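Local structure of cellulase (Soil metagenome, 5I2U) at residues H64-P68 and F106-C110; Y71-Q77 and I111-S117; R89-E95 and I126-H132; G122-I127 and P154-E159; K134-K140 and Y175-V179. The protein probably hydrolyses beta-1,4-glucosidic bonds of cellulose as a halotolerant, single-chain TIM-barrel cellulase of glycoside hydrolase family 5. All blocks are in the same frame, centred on the assembly; numbering follows the deposited sequence.

Contact 1 of 5, residues H64-P68 and F106-C110; sequences HNLWP and FALQC
His-64 reaches from the loop after strand 57-61 onto the first turns of helix 104-120, where Phe-106, Ala-107 and Cys-110 receive it. Its CB lies 4.0 Å from Cys-110 CB. With chi1 at 87°, CG stands between the backbone N and the carbonyl carbon, and the ring is turned in toward the helix. CD2 comes next, 3.8 Å from Cys-110 SG, which sits at the ring edge near its plane; the same carbon is 4.0 Å from Phe-106 CD2. At the tip NE2 presses on the helix backbone, 3.4 Å from Ala-107 CA, and CE1 rests against Ala-107 CB. ND1, on the other side of the ring, has a weak bond with Gly-93 N. In this (beta/alpha)8 barrel the contact ties the loop leaving the first barrel strand to the helix that follows the second, strand 87-93. The His-64 and Phe-106 rings meet obliquely, their planes 49° apart. Replacing His-64 by an alanine would probably open a gap against Ala-107 and leave Gly-93 N without its weak partner. NE2 is buried with no polar partner. Pro-68 adds the outer flank: its CB lies 3.4 Å from Phe-106 CZ and 3.9 Å from Cys-110 SG, while that sulfur also lies over one face of the Phe-106 ring, off its centre.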
# COMPACT_ATOMS: atom_id res chain seq x y z
N HIS A 64 7.38 5.77 8.53
CA HIS A 64 7.66 7.22 8.71
C HIS A 64 8.63 7.47 9.86
O HIS A 64 9.44 8.38 9.80
CB HIS A 64 6.36 8.03 8.93
CG HIS A 64 5.94 8.10 10.36
ND1 HIS A 64 5.20 7.11 10.97
CD2 HIS A 64 6.18 9.02 11.33
CE1 HIS A 64 5.01 7.41 12.24
NE2 HIS A 64 5.59 8.57 12.48
N ASN A 65 8.54 6.67 10.92
CA ASN A 65 9.42 6.81 12.08
C ASN A 65 10.89 6.40 11.84
O ASN A 65 11.75 6.70 12.69
CB ASN A 65 8.83 6.16 13.35
CG ASN A 65 8.30 4.74 13.13
OD1 ASN A 65 7.75 4.43 12.09
ND2 ASN A 65 8.42 3.90 14.16
N LEU A 66 11.18 5.77 10.69
CA LEU A 66 12.53 5.42 10.28
C LEU A 66 13.11 6.31 9.19
O LEU A 66 14.28 6.66 9.23
CB LEU A 66 12.58 3.98 9.83
CG LEU A 66 12.19 2.95 10.88
CD1 LEU A 66 12.53 1.56 10.40
CD2 LEU A 66 12.87 3.23 12.22
N TRP A 67 12.30 6.66 8.20
CA TRP A 67 12.74 7.49 7.08
C TRP A 67 11.79 8.66 6.87
O TRP A 67 11.24 8.83 5.78
CB TRP A 67 12.87 6.63 5.82
CG TRP A 67 13.75 5.46 6.08
CD1 TRP A 67 15.10 5.47 6.23
CD2 TRP A 67 13.33 4.11 6.30
NE1 TRP A 67 15.56 4.22 6.50
CE2 TRP A 67 14.50 3.35 6.53
CE3 TRP A 67 12.10 3.47 6.29
CZ2 TRP A 67 14.46 1.97 6.75
CZ3 TRP A 67 12.07 2.09 6.50
CH2 TRP A 67 13.24 1.37 6.75
N PRO A 68 11.65 9.51 7.91
CA PRO A 68 10.76 10.67 7.83
C PRO A 68 11.16 11.74 6.82
O PRO A 68 10.30 12.50 6.39
CB PRO A 68 10.82 11.26 9.22
CG PRO A 68 12.20 10.92 9.70
CD PRO A 68 12.38 9.50 9.20
N PHE A 106 4.08 13.91 15.37
CA PHE A 106 5.10 13.66 14.37
C PHE A 106 4.58 12.77 13.23
O PHE A 106 4.87 13.02 12.06
CB PHE A 106 6.33 13.02 15.01
CG PHE A 106 7.47 12.79 14.04
CD1 PHE A 106 7.99 13.85 13.30
CD2 PHE A 106 8.01 11.52 13.86
CE1 PHE A 106 9.03 13.65 12.40
CE2 PHE A 106 9.04 11.31 12.96
CZ PHE A 106 9.56 12.38 12.23
N ALA A 107 3.83 11.73 13.58
CA ALA A 107 3.16 10.90 12.59
C ALA A 107 2.28 11.78 11.68
O ALA A 107 2.36 11.67 10.44
CB ALA A 107 2.33 9.82 13.26
N LEU A 108 1.47 12.67 12.28
CA LEU A 108 0.61 13.57 11.50
C LEU A 108 1.41 14.63 10.72
O LEU A 108 0.99 15.01 9.61
CB LEU A 108 -0.45 14.23 12.38
CG LEU A 108 -1.50 13.29 13.00
CD1 LEU A 108 -2.37 14.04 14.00
CD2 LEU A 108 -2.37 12.60 11.95
N GLN A 109 2.54 15.08 11.25
CA GLN A 109 3.48 15.95 10.50
C GLN A 109 4.05 15.28 9.23
O GLN A 109 4.30 15.96 8.25
CB GLN A 109 4.63 16.42 11.41
CG GLN A 109 4.24 17.55 12.37
CD GLN A 109 5.24 17.77 13.51
OE1 GLN A 109 4.84 18.10 14.62
NE2 GLN A 109 6.52 17.58 13.24
N CYS A 110 4.23 13.96 9.26
CA CYS A 110 4.78 13.23 8.10
C CYS A 110 3.75 12.92 7.01
O CYS A 110 3.97 13.22 5.85
CB CYS A 110 5.46 11.94 8.57
SG CYS A 110 7.00 12.22 9.50

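Contact 2 of 5, residues Y71-Q77 and I111-S117; sequences YNKNAVQ and ITPVIES
Two neighbouring helices of the barrel's outer layer, 73-81 and 104-120, pack here, their short segments crossing at -40° with axes 8.5 Å apart. In Ser-117, chi1 of -178° swings OG to the side opposite the backbone N, and it donates to Lys-73 O at 2.9 Å, in the carbonyl plane and on a lone pair; the same oxygen also accepts from Gln-77 N inside its helix. The extended Lys-73 chain crosses Pro-113 at about a right angle, and its NZ forms a salt bridge of 2.8 Å with Glu-116 OE1, met on the anti side but 32° out of the carboxylate plane; Glu-120 is a second carboxylate partner. Deeper in, Val-76 CG2 meets Val-114 CG1 at 3.8 Å, and Val-114 CG2 lies 3.6 Å from Tyr-71 CD2. The Tyr-71 hydroxyl is bonded to Gly-62 O and Ala-91 N. Asn-72 N-caps helix 73-81, OD1 accepting from Ala-75 N at 2.9 Å and ND2 bonded to Arg-69 O. Apolar contacts inside and a salt bridge toward the outside join adjacent TIM-barrel helices.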
# COMPACT_ATOMS: atom_id res chain seq x y z
N TYR A 71 9.03 12.07 3.66
CA TYR A 71 7.62 12.45 3.79
C TYR A 71 7.52 13.96 3.60
O TYR A 71 7.41 14.73 4.55
CB TYR A 71 7.06 12.01 5.15
CG TYR A 71 6.73 10.54 5.21
CD1 TYR A 71 7.74 9.57 5.20
CD2 TYR A 71 5.41 10.11 5.27
CE1 TYR A 71 7.43 8.21 5.25
CE2 TYR A 71 5.10 8.76 5.32
CZ TYR A 71 6.11 7.82 5.29
OH TYR A 71 5.75 6.49 5.35
N ASN A 72 7.56 14.36 2.34
CA ASN A 72 7.44 15.75 1.95
C ASN A 72 6.82 15.87 0.56
O ASN A 72 6.75 14.89 -0.19
CB ASN A 72 8.81 16.42 2.00
CG ASN A 72 9.77 15.87 0.95
OD1 ASN A 72 9.69 16.25 -0.21
ND2 ASN A 72 10.69 15.01 1.36
N LYS A 73 6.39 17.08 0.20
CA LYS A 73 5.62 17.27 -1.02
C LYS A 73 6.42 17.03 -2.29
O LYS A 73 5.87 16.53 -3.28
CB LYS A 73 4.98 18.66 -1.04
CG LYS A 73 3.99 18.85 0.10
CD LYS A 73 2.97 19.93 -0.19
CE LYS A 73 1.93 19.95 0.92
NZ LYS A 73 0.87 20.98 0.67
N ASN A 74 7.71 17.34 -2.25
CA ASN A 74 8.56 17.26 -3.42
C ASN A 74 8.90 15.82 -3.79
O ASN A 74 8.87 15.45 -4.97
CB ASN A 74 9.82 18.09 -3.22
CG ASN A 74 9.52 19.59 -3.06
OD1 ASN A 74 8.50 20.10 -3.52
ND2 ASN A 74 10.44 20.30 -2.42
N ALA A 75 9.19 15.00 -2.79
CA ALA A 75 9.39 13.57 -3.01
C ALA A 75 8.19 12.94 -3.69
O ALA A 75 8.34 12.18 -4.64
CB ALA A 75 9.68 12.86 -1.70
N VAL A 76 6.98 13.30 -3.23
CA VAL A 76 5.76 12.76 -3.81
C VAL A 76 5.57 13.23 -5.26
O VAL A 76 5.28 12.42 -6.12
CB VAL A 76 4.51 13.09 -2.96
CG1 VAL A 76 3.26 12.51 -3.59
CG2 VAL A 76 4.63 12.50 -1.57
N GLN A 77 5.73 14.53 -5.53
CA GLN A 77 5.66 15.05 -6.90
C GLN A 77 6.70 14.38 -7.78
O GLN A 77 6.39 14.05 -8.92
CB GLN A 77 5.86 16.57 -6.96
CG GLN A 77 5.84 17.11 -8.38
CD GLN A 77 6.01 18.61 -8.48
OE1 GLN A 77 6.20 19.29 -7.47
NE2 GLN A 77 5.96 19.12 -9.70
N ILE A 111 2.62 12.33 7.40
CA ILE A 111 1.61 11.87 6.43
C ILE A 111 0.84 13.00 5.71
O ILE A 111 0.40 12.84 4.58
CB ILE A 111 0.62 10.86 7.05
CG1 ILE A 111 -0.30 11.50 8.10
CG2 ILE A 111 1.38 9.69 7.65
CD1 ILE A 111 -1.53 10.67 8.43
N THR A 112 0.68 14.14 6.39
CA THR A 112 -0.13 15.25 5.89
C THR A 112 0.41 15.84 4.57
O THR A 112 -0.37 15.97 3.63
CB THR A 112 -0.30 16.31 7.00
OG1 THR A 112 -1.00 15.69 8.09
CG2 THR A 112 -1.10 17.54 6.52
N PRO A 113 1.71 16.17 4.49
CA PRO A 113 2.22 16.64 3.19
C PRO A 113 2.18 15.58 2.08
O PRO A 113 1.99 15.93 0.93
CB PRO A 113 3.68 17.04 3.50
CG PRO A 113 4.00 16.44 4.83
CD PRO A 113 2.71 16.35 5.57
N VAL A 114 2.31 14.30 2.43
CA VAL A 114 2.21 13.23 1.44
C VAL A 114 0.78 13.14 0.88
O VAL A 114 0.59 13.01 -0.34
CB VAL A 114 2.68 11.88 2.03
CG1 VAL A 114 2.49 10.72 1.04
CG2 VAL A 114 4.15 11.99 2.44
N ILE A 115 -0.22 13.20 1.77
CA ILE A 115 -1.64 13.15 1.36
C ILE A 115 -1.98 14.38 0.53
O ILE A 115 -2.53 14.26 -0.56
CB ILE A 115 -2.60 13.06 2.58
CG1 ILE A 115 -2.42 11.73 3.32
CG2 ILE A 115 -4.06 13.18 2.13
CD1 ILE A 115 -2.90 11.75 4.75
N GLU A 116 -1.64 15.56 1.05
CA GLU A 116 -1.86 16.81 0.33
C GLU A 116 -1.19 16.80 -1.03
O GLU A 116 -1.82 17.14 -2.03
CB GLU A 116 -1.38 18.01 1.15
CG GLU A 116 -2.33 18.44 2.26
CD GLU A 116 -1.74 19.53 3.14
OE1 GLU A 116 -0.58 19.96 2.90
OE2 GLU A 116 -2.44 19.96 4.09
N SER A 117 0.06 16.37 -1.09
CA SER A 117 0.80 16.36 -2.36
C SER A 117 0.19 15.40 -3.40
O SER A 117 0.18 15.69 -4.59
CB SER A 117 2.28 16.05 -2.12
OG SER A 117 3.02 16.08 -3.33

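Contact 3 of 5, residues R89-E95 and I126-H132; sequences RAAMGLE and IIDFHAH
Arg-89 and Asp-128 stack flat inside the TIM barrel, where strands 87-93 and 124-130 run parallel as the two strands of a beta-alpha-beta unit. With CG opposite the backbone N (chi1 179°) and the chain straight on to NE, the Arg-89 guanidinium is carried over the carboxylate. Asp-128 OD2 lies above the guanidinium centre, 3.1 Å from NH2, with the two planes 13° apart; this is a salt bridge of charges alone, and no N-H points at the oxygen. The N-H groups are used by Glu-159, Glu-250, Asn-162 and Ser-60. In the same row, His-130 ND1 donates in its ring plane to Asp-128 OD2 at 2.6 Å, which fixes the ring's rotation, and Ala-91 CB lies 3.6 Å from ND1. On the other face of the sheet, Leu-94 CG sits over one face of the Phe-129 ring, 3.8 Å from its centroid, as a CH-pi contact; Met-92 CE comes to Phe-129 CD1 at a slant. Five backbone bonds zip the strands, from Ala-90 N to Ile-126 O at 2.9 Å up to Leu-94 N. Beyond them the bent Glu-95 chain turns OE2 back, and its anti lone pair takes His-132 N at 2.7 Å.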
# COMPACT_ATOMS: atom_id res chain seq x y z
N ARG A 89 2.07 5.29 -1.16
CA ARG A 89 1.62 4.75 0.12
C ARG A 89 2.38 5.41 1.24
O ARG A 89 3.62 5.52 1.17
CB ARG A 89 1.79 3.23 0.13
CG ARG A 89 1.39 2.48 1.40
CD ARG A 89 1.47 0.99 1.08
NE ARG A 89 1.16 0.04 2.16
CZ ARG A 89 2.03 -0.70 2.85
NH1 ARG A 89 3.36 -0.57 2.69
NH2 ARG A 89 1.58 -1.56 3.75
N ALA A 90 1.64 5.89 2.23
CA ALA A 90 2.18 6.52 3.42
C ALA A 90 2.15 5.51 4.56
O ALA A 90 1.08 5.18 5.07
CB ALA A 90 1.37 7.77 3.78
N ALA A 91 3.33 5.03 4.95
CA ALA A 91 3.43 3.98 5.94
C ALA A 91 3.59 4.59 7.33
O ALA A 91 4.71 4.84 7.79
CB ALA A 91 4.58 3.04 5.61
N MET A 92 2.46 4.81 8.00
CA MET A 92 2.46 5.36 9.35
C MET A 92 2.73 4.26 10.36
O MET A 92 1.84 3.51 10.73
CB MET A 92 1.15 6.08 9.66
CG MET A 92 1.25 6.95 10.90
SD MET A 92 -0.33 7.66 11.38
CE MET A 92 -1.16 6.22 12.06
N GLY A 93 4.00 4.15 10.74
CA GLY A 93 4.48 3.24 11.76
C GLY A 93 3.73 3.26 13.07
O GLY A 93 3.59 4.32 13.69
N LEU A 94 3.26 2.08 13.47
CA LEU A 94 2.68 1.86 14.79
C LEU A 94 3.60 1.02 15.70
O LEU A 94 3.19 0.66 16.79
CB LEU A 94 1.29 1.20 14.66
CG LEU A 94 0.04 2.09 14.55
CD1 LEU A 94 -0.43 2.70 15.86
CD2 LEU A 94 0.25 3.15 13.47
N GLU A 95 4.80 0.69 15.22
CA GLU A 95 5.78 -0.12 15.94
C GLU A 95 7.11 0.59 15.79
O GLU A 95 7.24 1.48 14.95
CB GLU A 95 5.92 -1.55 15.36
CG GLU A 95 4.65 -2.18 14.79
CD GLU A 95 3.61 -2.57 15.82
OE1 GLU A 95 3.71 -2.18 16.99
OE2 GLU A 95 2.68 -3.31 15.44
N ILE A 126 -2.46 5.89 -0.41
CA ILE A 126 -2.87 4.92 0.59
C ILE A 126 -2.44 5.46 1.93
O ILE A 126 -1.27 5.79 2.10
CB ILE A 126 -2.26 3.51 0.35
CG1 ILE A 126 -2.79 2.92 -0.97
CG2 ILE A 126 -2.60 2.56 1.50
CD1 ILE A 126 -1.98 1.73 -1.46
N ILE A 127 -3.38 5.56 2.86
CA ILE A 127 -3.08 5.92 4.24
C ILE A 127 -3.00 4.62 5.01
O ILE A 127 -4.02 4.00 5.28
CB ILE A 127 -4.14 6.87 4.85
CG1 ILE A 127 -4.20 8.19 4.05
CG2 ILE A 127 -3.80 7.20 6.29
CD1 ILE A 127 -5.37 9.07 4.41
N ASP A 128 -1.77 4.24 5.35
CA ASP A 128 -1.46 2.91 5.87
C ASP A 128 -1.11 2.97 7.38
O ASP A 128 -0.13 3.58 7.79
CB ASP A 128 -0.37 2.24 5.00
CG ASP A 128 0.40 1.12 5.72
OD1 ASP A 128 -0.17 0.36 6.53
OD2 ASP A 128 1.62 0.99 5.43
N PHE A 129 -1.96 2.30 8.16
CA PHE A 129 -1.83 2.13 9.59
C PHE A 129 -0.87 0.98 9.72
O PHE A 129 -1.27 -0.18 9.72
CB PHE A 129 -3.21 1.81 10.15
CG PHE A 129 -3.32 1.90 11.63
CD1 PHE A 129 -3.49 3.13 12.25
CD2 PHE A 129 -3.28 0.73 12.40
CE1 PHE A 129 -3.61 3.21 13.63
CE2 PHE A 129 -3.40 0.80 13.77
CZ PHE A 129 -3.56 2.04 14.39
N HIS A 130 0.41 1.33 9.81
CA HIS A 130 1.49 0.39 9.58
C HIS A 130 1.84 -0.37 10.87
O HIS A 130 2.86 -0.12 11.53
CB HIS A 130 2.69 1.13 8.98
CG HIS A 130 3.64 0.23 8.24
ND1 HIS A 130 3.49 -0.09 6.91
CD2 HIS A 130 4.78 -0.38 8.65
CE1 HIS A 130 4.48 -0.87 6.53
NE2 HIS A 130 5.27 -1.07 7.57
N ALA A 131 0.96 -1.31 11.20
CA ALA A 131 1.00 -2.09 12.42
C ALA A 131 1.22 -3.56 12.10
O ALA A 131 0.79 -4.05 11.04
CB ALA A 131 -0.33 -1.94 13.15
N HIS A 132 1.89 -4.25 13.02
CA HIS A 132 1.87 -5.71 13.11
C HIS A 132 0.91 -6.18 14.20
O HIS A 132 0.12 -7.11 13.97
CB HIS A 132 3.26 -6.27 13.42
CG HIS A 132 4.25 -6.10 12.31
ND1 HIS A 132 4.06 -6.63 11.05
CD2 HIS A 132 5.46 -5.50 12.29
CE1 HIS A 132 5.10 -6.34 10.30
NE2 HIS A 132 5.97 -5.66 11.03

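Contact 4 of 5, residues G122-I127 and P154-E159; sequences GIYVII and PNVIYE
Val-125 and Val-156 run alongside each other in the same direction, with CG1 of the first 4.0 Å from CG2 of the second. Ile-127 slants across the same Val-156, its CD1 3.7 Å from CG1. On the opposite face of the sheet Ile-126 CG1 leans obliquely against Ile-157 CB at 4.0 Å, while Ile-126 CG2 touches Glu-159 CB and OE1. The Glu-159 carboxylate itself is held by Arg-89 and Ser-249. Strands 124-130 and 156-159 are parallel neighbours in the TIM barrel, linked by helix 136-150 in a beta-alpha-beta crossover, and Val-125 N, Ile-157 N, Ile-127 N and Glu-159 N donate across to Asn-155 O, Val-125 O, Ile-157 O and Ile-127 O respectively. At the entry to the strands Asn-155 ND2 donates to Ile-123 O at 2.8 Å, from 42° above the carbonyl plane. There Tyr-124 sets the edge of its ring against backbone oxygens, CE1 3.3 Å from Pro-154 O, and its hydroxyl bonds to Gly-37 O.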
# COMPACT_ATOMS: atom_id res chain seq x y z
N GLY A 122 -2.53 14.96 -8.44
CA GLY A 122 -3.50 14.14 -9.14
C GLY A 122 -3.28 12.63 -9.09
O GLY A 122 -3.58 11.92 -10.05
N ILE A 123 -2.76 12.12 -7.96
CA ILE A 123 -2.56 10.67 -7.80
C ILE A 123 -3.24 10.14 -6.54
O ILE A 123 -3.61 10.91 -5.64
CB ILE A 123 -1.07 10.27 -7.82
CG1 ILE A 123 -0.29 10.94 -6.68
CG2 ILE A 123 -0.43 10.63 -9.17
CD1 ILE A 123 0.97 10.18 -6.30
N TYR A 124 -3.42 8.82 -6.50
CA TYR A 124 -4.06 8.14 -5.39
C TYR A 124 -3.04 7.96 -4.27
O TYR A 124 -1.82 7.90 -4.51
CB TYR A 124 -4.68 6.79 -5.82
CG TYR A 124 -5.83 6.97 -6.79
CD1 TYR A 124 -7.13 7.17 -6.34
CD2 TYR A 124 -5.61 6.98 -8.17
CE1 TYR A 124 -8.18 7.37 -7.22
CE2 TYR A 124 -6.65 7.17 -9.06
CZ TYR A 124 -7.93 7.37 -8.58
OH TYR A 124 -8.97 7.57 -9.46
N VAL A 125 -3.55 7.89 -3.04
CA VAL A 125 -2.71 7.78 -1.88
C VAL A 125 -3.30 6.81 -0.88
O VAL A 125 -4.50 6.88 -0.56
CB VAL A 125 -2.43 9.17 -1.26
CG1 VAL A 125 -3.73 9.88 -0.86
CG2 VAL A 125 -1.49 9.04 -0.07
N ILE A 126 -2.46 5.89 -0.41
CA ILE A 126 -2.87 4.92 0.59
C ILE A 126 -2.44 5.46 1.93
O ILE A 126 -1.27 5.79 2.10
CB ILE A 126 -2.26 3.51 0.35
CG1 ILE A 126 -2.79 2.92 -0.97
CG2 ILE A 126 -2.60 2.56 1.50
CD1 ILE A 126 -1.98 1.73 -1.46
N ILE A 127 -3.38 5.56 2.86
CA ILE A 127 -3.08 5.92 4.24
C ILE A 127 -3.00 4.62 5.01
O ILE A 127 -4.02 4.00 5.28
CB ILE A 127 -4.14 6.87 4.85
CG1 ILE A 127 -4.20 8.19 4.05
CG2 ILE A 127 -3.80 7.20 6.29
CD1 ILE A 127 -5.37 9.07 4.41
N PRO A 154 -11.34 11.76 -3.91
CA PRO A 154 -11.25 10.43 -4.53
C PRO A 154 -9.85 9.80 -4.47
O PRO A 154 -9.71 8.57 -4.61
CB PRO A 154 -11.68 10.69 -5.98
CG PRO A 154 -11.26 12.10 -6.23
CD PRO A 154 -11.44 12.83 -4.93
N ASN A 155 -8.83 10.62 -4.22
CA ASN A 155 -7.44 10.13 -4.10
C ASN A 155 -7.19 9.13 -2.99
O ASN A 155 -6.29 8.30 -3.10
CB ASN A 155 -6.47 11.28 -3.84
CG ASN A 155 -6.69 12.45 -4.76
OD1 ASN A 155 -7.79 12.98 -4.83
ND2 ASN A 155 -5.63 12.89 -5.44
N VAL A 156 -7.99 9.20 -1.93
CA VAL A 156 -7.63 8.58 -0.66
C VAL A 156 -8.12 7.15 -0.57
O VAL A 156 -9.31 6.89 -0.77
CB VAL A 156 -8.15 9.44 0.50
CG1 VAL A 156 -7.95 8.75 1.84
CG2 VAL A 156 -7.44 10.79 0.46
N ILE A 157 -7.18 6.24 -0.29
CA ILE A 157 -7.45 4.84 0.03
C ILE A 157 -6.96 4.60 1.46
O ILE A 157 -5.89 5.07 1.84
CB ILE A 157 -6.69 3.89 -0.94
CG1 ILE A 157 -7.14 4.14 -2.38
CG2 ILE A 157 -6.87 2.42 -0.56
CD1 ILE A 157 -6.29 3.46 -3.42
N TYR A 158 -7.73 3.86 2.25
CA TYR A 158 -7.36 3.50 3.63
C TYR A 158 -6.84 2.08 3.67
O TYR A 158 -7.41 1.18 3.03
CB TYR A 158 -8.59 3.59 4.54
CG TYR A 158 -9.35 4.89 4.43
CD1 TYR A 158 -8.84 6.07 4.97
CD2 TYR A 158 -10.58 4.94 3.76
CE1 TYR A 158 -9.54 7.27 4.86
CE2 TYR A 158 -11.29 6.13 3.65
CZ TYR A 158 -10.77 7.29 4.20
OH TYR A 158 -11.48 8.47 4.08
N GLU A 159 -5.76 1.86 4.42
CA GLU A 159 -5.25 0.52 4.65
C GLU A 159 -5.16 0.31 6.15
O GLU A 159 -4.28 0.83 6.82
CB GLU A 159 -3.91 0.32 3.98
CG GLU A 159 -3.42 -1.11 4.07
CD GLU A 159 -2.08 -1.32 3.43
OE1 GLU A 159 -1.56 -0.37 2.82
OE2 GLU A 159 -1.55 -2.46 3.53

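Contact 5 of 5, residues K134-K140 and Y175-V179; sequences KYTEEAK and YSEEV
Lys-140 NZ and Glu-178 OE1 form a salt bridge at 2.9 Å, the ammonium coming from above the carboxylate plane, 36° out of it. Both chains are extended beyond CG and cross obliquely, so Lys-140 CE also lies 3.5 Å from Glu-178 CB. A methionine in place of Lys-140 would probably leave the Glu-178 carboxylate without its charged mate across this contact. Inward, Val-179 CG2 lies 3.9 Å from Ala-139 CB, near Lys-140 CG, and also over one face of the Tyr-175 ring, off its centre. Tyr-175, its CG turned away from the backbone N (chi1 169°), points across to the start of helix 136-150: its OH is 3.3 Å from Ala-139 CB and is bonded to Ile-160 O. Thr-136 and Lys-134 pass this ring heading the other way, with Thr-136 OG1 3.6 Å from Tyr-175 CD2 and Lys-134 CG 3.5 Å from the same carbon. Lys-134 NZ pairs beyond the contact with Glu-171. Tyr-135 is the N-cap residue of helix 136-150, and its N lies at the edge of the Tyr-175 ring. The segments cross at -29° with axes 10.0 Å apart, an arrangement of neighbouring helices in the outer layer of a TIM barrel.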
# COMPACT_ATOMS: atom_id res chain seq x y z
N LYS A 134 -2.26 -5.67 17.08
CA LYS A 134 -3.64 -5.21 16.99
C LYS A 134 -3.88 -3.98 17.88
O LYS A 134 -3.72 -4.07 19.10
CB LYS A 134 -4.59 -6.34 17.40
CG LYS A 134 -6.03 -6.09 16.99
CD LYS A 134 -6.94 -7.22 17.42
CE LYS A 134 -7.38 -7.05 18.86
NZ LYS A 134 -7.84 -8.35 19.38
N TYR A 135 -4.26 -2.86 17.27
CA TYR A 135 -4.45 -1.57 17.96
C TYR A 135 -5.82 -0.99 17.60
O TYR A 135 -5.92 0.07 16.95
CB TYR A 135 -3.34 -0.61 17.58
CG TYR A 135 -1.96 -1.08 17.94
CD1 TYR A 135 -1.56 -1.17 19.28
CD2 TYR A 135 -1.04 -1.42 16.95
CE1 TYR A 135 -0.28 -1.60 19.63
CE2 TYR A 135 0.25 -1.83 17.29
CZ TYR A 135 0.62 -1.93 18.62
OH TYR A 135 1.90 -2.34 18.95
N THR A 136 -6.86 -1.69 18.03
CA THR A 136 -8.25 -1.45 17.59
C THR A 136 -8.75 -0.03 17.85
O THR A 136 -9.29 0.61 16.96
CB THR A 136 -9.22 -2.47 18.23
OG1 THR A 136 -8.66 -3.79 18.16
CG2 THR A 136 -10.56 -2.48 17.50
N GLU A 137 -8.56 0.46 19.06
CA GLU A 137 -9.10 1.77 19.45
C GLU A 137 -8.32 2.92 18.81
O GLU A 137 -8.91 3.95 18.44
CB GLU A 137 -9.14 1.89 21.00
CG GLU A 137 -10.01 2.98 21.64
CD GLU A 137 -11.38 3.10 20.97
OE1 GLU A 137 -12.23 2.28 21.33
OE2 GLU A 137 -11.58 3.98 20.08
N GLU A 138 -7.02 2.73 18.62
CA GLU A 138 -6.16 3.73 17.98
C GLU A 138 -6.53 3.84 16.50
O GLU A 138 -6.58 4.96 15.93
CB GLU A 138 -4.65 3.39 18.07
CG GLU A 138 -4.12 2.47 19.19
CD GLU A 138 -4.22 2.93 20.63
OE1 GLU A 138 -4.68 4.06 20.92
OE2 GLU A 138 -3.81 2.10 21.49
N ALA A 139 -6.76 2.67 15.87
CA ALA A 139 -7.17 2.61 14.47
C ALA A 139 -8.50 3.34 14.23
O ALA A 139 -8.60 4.15 13.31
CB ALA A 139 -7.26 1.16 13.99
N LYS A 140 -9.48 3.09 15.10
CA LYS A 140 -10.78 3.76 14.99
C LYS A 140 -10.67 5.26 15.11
O LYS A 140 -11.28 5.99 14.35
CB LYS A 140 -11.76 3.24 16.04
CG LYS A 140 -12.21 1.80 15.81
CD LYS A 140 -12.86 1.23 17.06
CE LYS A 140 -13.57 -0.07 16.76
NZ LYS A 140 -14.29 -0.65 17.93
N TYR A 175 -11.70 -6.87 14.11
CA TYR A 175 -11.01 -5.59 14.03
C TYR A 175 -11.42 -4.82 12.79
O TYR A 175 -11.72 -3.62 12.84
CB TYR A 175 -9.49 -5.84 14.02
CG TYR A 175 -8.57 -4.67 13.69
CD1 TYR A 175 -8.43 -4.20 12.37
CD2 TYR A 175 -7.78 -4.08 14.67
CE1 TYR A 175 -7.57 -3.16 12.06
CE2 TYR A 175 -6.91 -3.03 14.36
CZ TYR A 175 -6.80 -2.58 13.05
OH TYR A 175 -5.94 -1.54 12.74
N SER A 176 -11.43 -5.53 11.67
CA SER A 176 -11.72 -4.94 10.37
C SER A 176 -13.17 -4.49 10.23
O SER A 176 -13.42 -3.37 9.77
CB SER A 176 -11.35 -5.93 9.25
OG SER A 176 -9.96 -6.11 9.25
N GLU A 177 -14.11 -5.35 10.61
CA GLU A 177 -15.55 -4.99 10.68
C GLU A 177 -15.75 -3.72 11.51
O GLU A 177 -16.41 -2.78 11.07
CB GLU A 177 -16.39 -6.13 11.27
CG GLU A 177 -16.62 -7.31 10.32
CD GLU A 177 -17.06 -8.61 11.00
OE1 GLU A 177 -16.93 -8.76 12.24
OE2 GLU A 177 -17.55 -9.50 10.27
N GLU A 178 -15.12 -3.67 12.68
CA GLU A 178 -15.27 -2.54 13.59
C GLU A 178 -14.66 -1.23 13.08
O GLU A 178 -15.27 -0.18 13.22
CB GLU A 178 -14.72 -2.89 14.97
CG GLU A 178 -15.62 -3.85 15.73
CD GLU A 178 -15.10 -4.21 17.11
OE1 GLU A 178 -14.25 -3.49 17.65
OE2 GLU A 178 -15.56 -5.24 17.65
N VAL A 179 -13.48 -1.30 12.46
CA VAL A 179 -12.83 -0.12 11.87
C VAL A 179 -13.55 0.33 10.61
O VAL A 179 -13.76 1.53 10.40
CB VAL A 179 -11.33 -0.38 11.59
CG1 VAL A 179 -10.70 0.78 10.83
CG2 VAL A 179 -10.58 -0.62 12.90

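Contacts 3 and 4 are the buried core: they share strand 124-130, each adding one parallel neighbour, and the salt bridge from Arg-89 to Glu-159 joins them inside the barrel. Contacts 2 and 5 lie in the helical layer, partly buried, each pairing apolar packing with a lysine-glutamate bridge at the outer side; their centres are about 26 Å apart. Contact 1 is buried too, but holds a loop to helix 104-120 through packing alone, the same helix that contact 2 uses further along. Tyr-71 of contact 2 and His-64 of contact 1 both bond to strand 87-93 of contact 3. Phe-129 of contact 3 packs on Tyr-175 and Ala-139 of contact 5.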